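PDB 3MPR: putative endonuclease/exonuclease/phosphatase family protein from Bacteroides thetaiotaomicron, which probably cleaves phosphodiester bonds in nucleic acids as a metal-dependent hydrolase with the DNase I-like fold. Local coordinates for residues N18-D21 with S22-D26; K58-K61 with E62-G66; Q186-D189 with A190-K194. All coordinates share one frame; numbering follows the deposited sequence.

Overall arrangement
Three helical segments, contacts 1, 2 and 3 in chain order, belong to a DNase I-like fold built around two mixed beta-sheets. Contact 1 is helix 19-24, capped at both ends; contact 2 is the last turn of helix 54-63; contact 3 is the short helix 186-192, held by backbone bonds and packing. The centres of contacts 1 and 2 are about 22 Å apart, and each lies about 35 Å from that of contact 3; contacts 2 and 3 fall on opposite sides of the chain's centre. None touches another. Contact 1 approaches Glu51, a magnesium ligand in this protein although no metal is bound in this chain; contact 2 packs against helix 28-41; contact 3 lies away from that site.

Contact 1. Residues N18-D21 with S22-D26; sequences NGSD and SARGD
Asp21 OD1 is gripped twice: Arg24 NH2 donates to it at 2.7 Å in a nearly straight salt bridge, and a water donates at 2.9 Å. The arginine supplies the N-H in its own guanidinium plane but reaches the carboxylate from above, the two planes standing 79° apart. A bend at chi3 (-76°) folds the arginine back over its helix, so that Ser20 O sits 3.3 Å above the guanidinium plane, over its centre. The same water accepts from Arg24 NE and donates to Asp26 OD2, tying both carboxylates to one guanidinium; the other oxygen of Asp26 forms a salt bridge with Arg275. Asp21 OD2 takes Asn18 ND2 at 3.0 Å from well above the carboxylate plane, and Arg15 as a second, charged partner. With two bonds on each oxygen, the buried carboxylate is held against turning and is likely to remain ionised. An asparagine in its place would probably leave Arg24 and Arg15 without the charge they share. Asn18 in turn accepts from Asp21 N through OD1 (2.9 Å), making it the N-cap. At the other end Asp26 N bonds to Asp21 O at 2.9 Å and Gly25 N to Ser22 O at 3.1 Å, while Gly25 takes a positive phi. The side chain of Asn18 lies about 6 Å from that of Glu51, a magnesium ligand in this protein although no metal is bound in this chain; the helix starts with an asparagine N-cap and ends in a Schellman motif.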
# COMPACT_ATOMS: atom_id res chain seq x y z
N ASN A 18 12.93 14.53 18.06
CA ASN A 18 13.90 15.57 18.40
C ASN A 18 13.47 16.95 17.90
O ASN A 18 12.62 17.06 17.00
CB ASN A 18 15.29 15.24 17.85
CG ASN A 18 15.32 15.22 16.33
OD1 ASN A 18 15.51 16.25 15.69
ND2 ASN A 18 15.12 14.03 15.75
N GLY A 19 14.08 17.99 18.46
CA GLY A 19 13.73 19.37 18.14
C GLY A 19 14.10 19.85 16.75
O GLY A 19 13.42 20.72 16.20
N SER A 20 15.17 19.32 16.18
CA SER A 20 15.59 19.68 14.83
C SER A 20 14.58 19.27 13.77
O SER A 20 14.28 20.03 12.85
CB SER A 20 16.95 19.06 14.49
OG SER A 20 17.98 19.60 15.30
N ASP A 21 14.06 18.05 13.87
CA ASP A 21 13.03 17.61 12.94
C ASP A 21 11.77 18.46 13.12
O ASP A 21 11.16 18.90 12.13
CB ASP A 21 12.69 16.13 13.13
CG ASP A 21 13.74 15.20 12.54
OD1 ASP A 21 14.48 15.61 11.62
OD2 ASP A 21 13.81 14.04 13.00
N SER A 22 11.37 18.68 14.36
CA SER A 22 10.17 19.48 14.63
C SER A 22 10.27 20.86 13.99
O SER A 22 9.30 21.36 13.40
CB SER A 22 9.90 19.60 16.13
OG SER A 22 9.63 18.33 16.70
N ALA A 23 11.43 21.49 14.11
CA ALA A 23 11.62 22.82 13.55
C ALA A 23 11.53 22.79 12.03
O ALA A 23 11.09 23.76 11.41
CB ALA A 23 12.95 23.41 13.99
N ARG A 24 11.94 21.67 11.42
CA ARG A 24 11.88 21.51 9.97
C ARG A 24 10.49 21.16 9.44
O ARG A 24 10.28 21.08 8.23
CB ARG A 24 12.89 20.47 9.49
CG ARG A 24 14.34 20.89 9.62
CD ARG A 24 15.28 19.85 9.01
NE ARG A 24 15.44 18.68 9.87
CZ ARG A 24 16.38 18.56 10.80
NH1 ARG A 24 17.26 19.53 10.99
NH2 ARG A 24 16.44 17.46 11.54
N GLY A 25 9.54 20.94 10.35
CA GLY A 25 8.20 20.57 9.96
C GLY A 25 8.02 19.06 9.85
O GLY A 25 6.99 18.59 9.36
N ASP A 26 9.01 18.31 10.32
CA ASP A 26 8.94 16.85 10.35
C ASP A 26 8.84 16.35 11.78
O ASP A 26 9.43 15.32 12.14
CB ASP A 26 10.19 16.24 9.71
CG ASP A 26 10.31 16.57 8.23
OD1 ASP A 26 9.36 16.32 7.45
OD2 ASP A 26 11.39 17.09 7.85
O HOH W 1 13.68 16.97 9.14

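Contact 2. Residues K58-K61 with E62-G66; sequences KDMK and EALPG
Leu64 N stands over the face of the Lys61 carbonyl, 71° out of its plane, and bonds to its oxygen at 3.0 Å. The turn before it keeps regular alpha-helical i to i+4 bonds, Glu62 N to Lys58 O at 3.0 Å and Ala63 N to Asp59 O at 2.9 Å. The i to i+3 bond of Leu64 closes the C-terminal end of helix 54-63, where the chain turns toward strand 67-70, an outermost strand of the seven-stranded sheet of the DNase I-like fold; Lys61 NZ forms a salt bridge with Asp68 of that strand. On the side facing helix 28-41, selenomethionine Met60 and Leu64 lie side by side and point the same way, with Met60 CE 3.6 Å from Leu64 CD1. Bends at chi2 (-66°) and chi3 bring that methyl back along the helix. Helix 28-41 covers this side, touching Met60 through Trp28, Ala63 through Ala36 and Leu64 through Gln40. On the polar flank a water donates to Asp59 O at 2.8 Å and to Glu62 OE1 at 2.6 Å, while Asp59 OD2 accepts from Trp28 NE1.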
# COMPACT_ATOMS: atom_id res chain seq x y z
N LYS A 58 4.78 4.69 23.52
CA LYS A 58 3.47 4.83 24.16
C LYS A 58 2.47 5.52 23.23
O LYS A 58 1.30 5.14 23.18
CB LYS A 58 3.61 5.59 25.49
CG LYS A 58 4.19 4.71 26.58
CD LYS A 58 4.48 5.50 27.85
CE LYS A 58 5.06 4.59 28.93
NZ LYS A 58 5.45 5.42 30.11
N ASP A 59 2.93 6.52 22.50
CA ASP A 59 2.11 7.19 21.50
C ASP A 59 1.65 6.20 20.44
O ASP A 59 0.49 6.20 20.02
CB ASP A 59 2.90 8.29 20.79
CG ASP A 59 3.31 9.41 21.72
OD1 ASP A 59 2.72 9.52 22.81
OD2 ASP A 59 4.23 10.17 21.34
N MSE A 60 2.58 5.37 19.98
CA MSE A 60 2.25 4.44 18.90
C MSE A 60 1.24 3.41 19.38
O MSE A 60 0.26 3.13 18.69
CB MSE A 60 3.50 3.76 18.34
CG MSE A 60 4.39 4.69 17.52
SE MSE A 60 3.48 5.26 15.85
CE MSE A 60 3.00 3.50 15.19
N LYS A 61 1.45 2.85 20.57
CA LYS A 61 0.49 1.90 21.09
C LYS A 61 -0.89 2.55 21.26
O LYS A 61 -1.92 1.97 20.92
CB LYS A 61 0.98 1.29 22.41
CG LYS A 61 0.03 0.27 23.01
CD LYS A 61 0.68 -0.45 24.20
CE LYS A 61 -0.28 -1.46 24.81
NZ LYS A 61 0.31 -2.06 26.04
N GLU A 62 -0.93 3.78 21.76
CA GLU A 62 -2.21 4.47 21.88
C GLU A 62 -2.87 4.60 20.51
O GLU A 62 -4.08 4.44 20.37
CB GLU A 62 -2.05 5.84 22.54
CG GLU A 62 -3.33 6.68 22.55
CD GLU A 62 -3.11 8.04 23.18
OE1 GLU A 62 -2.29 8.81 22.66
OE2 GLU A 62 -3.76 8.33 24.21
N ALA A 63 -2.06 4.86 19.48
CA ALA A 63 -2.59 5.04 18.13
C ALA A 63 -2.90 3.71 17.45
O ALA A 63 -3.47 3.69 16.36
CB ALA A 63 -1.60 5.83 17.27
N LEU A 64 -2.52 2.60 18.09
CA LEU A 64 -2.67 1.28 17.49
C LEU A 64 -3.45 0.31 18.38
O LEU A 64 -2.87 -0.62 18.93
CB LEU A 64 -1.31 0.68 17.13
CG LEU A 64 -0.56 1.35 15.97
CD1 LEU A 64 0.83 0.73 15.83
CD2 LEU A 64 -1.35 1.23 14.67
N PRO A 65 -4.76 0.52 18.51
CA PRO A 65 -5.59 -0.39 19.30
C PRO A 65 -5.38 -1.79 18.80
O PRO A 65 -5.40 -2.00 17.58
CB PRO A 65 -7.02 0.06 18.97
CG PRO A 65 -6.88 1.51 18.62
CD PRO A 65 -5.55 1.63 17.93
N GLY A 66 -5.16 -2.73 19.70
CA GLY A 66 -4.97 -4.11 19.32
C GLY A 66 -3.52 -4.53 19.14
O GLY A 66 -3.25 -5.71 18.92
O HOH W 2 -1.26 8.40 20.29

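Contact 3. Residues Q186-D189 with A190-K194; sequences QSYD and AFVSK
Ala190 N bonds to Gln186 O and Ser193 N to Asp189 O, both at 2.9 Å in the i to i+4 pattern. Val192 N adds a weak bond to the same Asp189 oxygen. Phe191 N departs from this pattern by bonding to Tyr188 O at 3.1 Å, three residues back, from 55° above the carbonyl plane. Two carbonyls also meet the Phe191 ring. Ser187 O, where an i to i+4 bond from Phe191 would have ended, lies instead 3.1 Å from Phe191 CD2, meeting the ring obliquely, while Tyr188 O lies at the ring edge, near its plane. Helix 186-192 packs against helix 148-164 and against residues of the six-stranded sheet of this DNase I-like fold: Ala190 and Phe191 rest on Ala155 of that helix, and the Phe191 ring stacks with Phe231 of strand 228-232 and meets Phe179 with the planes at about 80°. Apolar contact within the helix is made on another flank by Tyr188 and Val192. With its CG anti to the backbone N (chi1 173°), the tyrosine carries its ring across the valine one turn later, the two side chains crossing at a slant, and Tyr188 CE1 comes within 3.8 Å of Val192 CG2. That methyl also lies 3.6 Å from Tyr188 O, so the one methyl touches both the ring and the carbonyl oxygen of Tyr188. A carboxylate oxygen, Asp189 OD1, lies at the edge of the Tyr188 ring, in its plane and 3.7 Å from Tyr188 CD1. The polar contact of the ring is at its far end, where Tyr188 OH is hydrogen-bonded to Asp199, and His229, also of strand 228-232, meets the ring.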
# COMPACT_ATOMS: atom_id res chain seq x y z
N GLN A 186 30.02 -5.61 3.63
CA GLN A 186 30.38 -6.89 4.23
C GLN A 186 29.34 -7.40 5.22
O GLN A 186 29.08 -8.60 5.26
CB GLN A 186 31.75 -6.79 4.92
CG GLN A 186 32.28 -8.14 5.37
CD GLN A 186 33.68 -8.06 5.94
OE1 GLN A 186 34.30 -6.99 5.96
NE2 GLN A 186 34.18 -9.19 6.43
N SER A 187 28.75 -6.51 6.01
CA SER A 187 27.77 -6.94 7.01
C SER A 187 26.45 -7.40 6.40
O SER A 187 25.72 -8.17 7.02
CB SER A 187 27.53 -5.84 8.06
OG SER A 187 27.10 -4.63 7.46
N TYR A 188 26.15 -6.97 5.18
CA TYR A 188 25.02 -7.54 4.45
C TYR A 188 25.37 -8.98 4.03
O TYR A 188 24.60 -9.93 4.27
CB TYR A 188 24.69 -6.68 3.22
CG TYR A 188 23.64 -7.29 2.30
CD1 TYR A 188 24.00 -8.17 1.30
CD2 TYR A 188 22.28 -7.00 2.46
CE1 TYR A 188 23.06 -8.75 0.47
CE2 TYR A 188 21.33 -7.57 1.63
CZ TYR A 188 21.73 -8.44 0.64
OH TYR A 188 20.81 -9.02 -0.20
N ASP A 189 26.55 -9.14 3.44
CA ASP A 189 27.02 -10.45 3.01
C ASP A 189 27.06 -11.40 4.20
O ASP A 189 26.85 -12.60 4.04
CB ASP A 189 28.44 -10.38 2.42
CG ASP A 189 28.54 -9.47 1.21
OD1 ASP A 189 27.50 -9.16 0.59
OD2 ASP A 189 29.67 -9.08 0.87
N ALA A 190 27.35 -10.87 5.38
CA ALA A 190 27.49 -11.72 6.56
C ALA A 190 26.20 -12.49 6.87
O ALA A 190 26.25 -13.64 7.33
CB ALA A 190 27.97 -10.92 7.76
N PHE A 191 25.05 -11.89 6.58
CA PHE A 191 23.77 -12.57 6.81
C PHE A 191 23.42 -13.61 5.76
O PHE A 191 22.82 -14.64 6.08
CB PHE A 191 22.62 -11.55 6.93
CG PHE A 191 22.69 -10.70 8.18
CD1 PHE A 191 22.36 -11.22 9.41
CD2 PHE A 191 23.09 -9.37 8.11
CE1 PHE A 191 22.42 -10.45 10.56
CE2 PHE A 191 23.16 -8.59 9.25
CZ PHE A 191 22.83 -9.13 10.48
N VAL A 192 23.78 -13.35 4.50
CA VAL A 192 23.21 -14.13 3.40
C VAL A 192 24.16 -15.05 2.64
O VAL A 192 23.70 -15.95 1.93
CB VAL A 192 22.55 -13.23 2.34
CG1 VAL A 192 21.37 -12.46 2.93
CG2 VAL A 192 23.58 -12.28 1.72
N SER A 193 25.47 -14.82 2.75
CA SER A 193 26.43 -15.50 1.88
C SER A 193 26.46 -17.01 2.04
O SER A 193 26.82 -17.71 1.10
CB SER A 193 27.85 -14.95 2.08
OG SER A 193 28.39 -15.45 3.30
N LYS A 194 26.09 -17.52 3.21
CA LYS A 194 26.04 -18.97 3.43
C LYS A 194 24.62 -19.54 3.42
O LYS A 194 24.40 -20.70 3.76
CB LYS A 194 26.73 -19.35 4.75
CG LYS A 194 28.16 -18.85 4.89
CD LYS A 194 29.05 -19.33 3.75
CE LYS A 194 30.47 -18.79 3.89
NZ LYS A 194 31.32 -19.09 2.70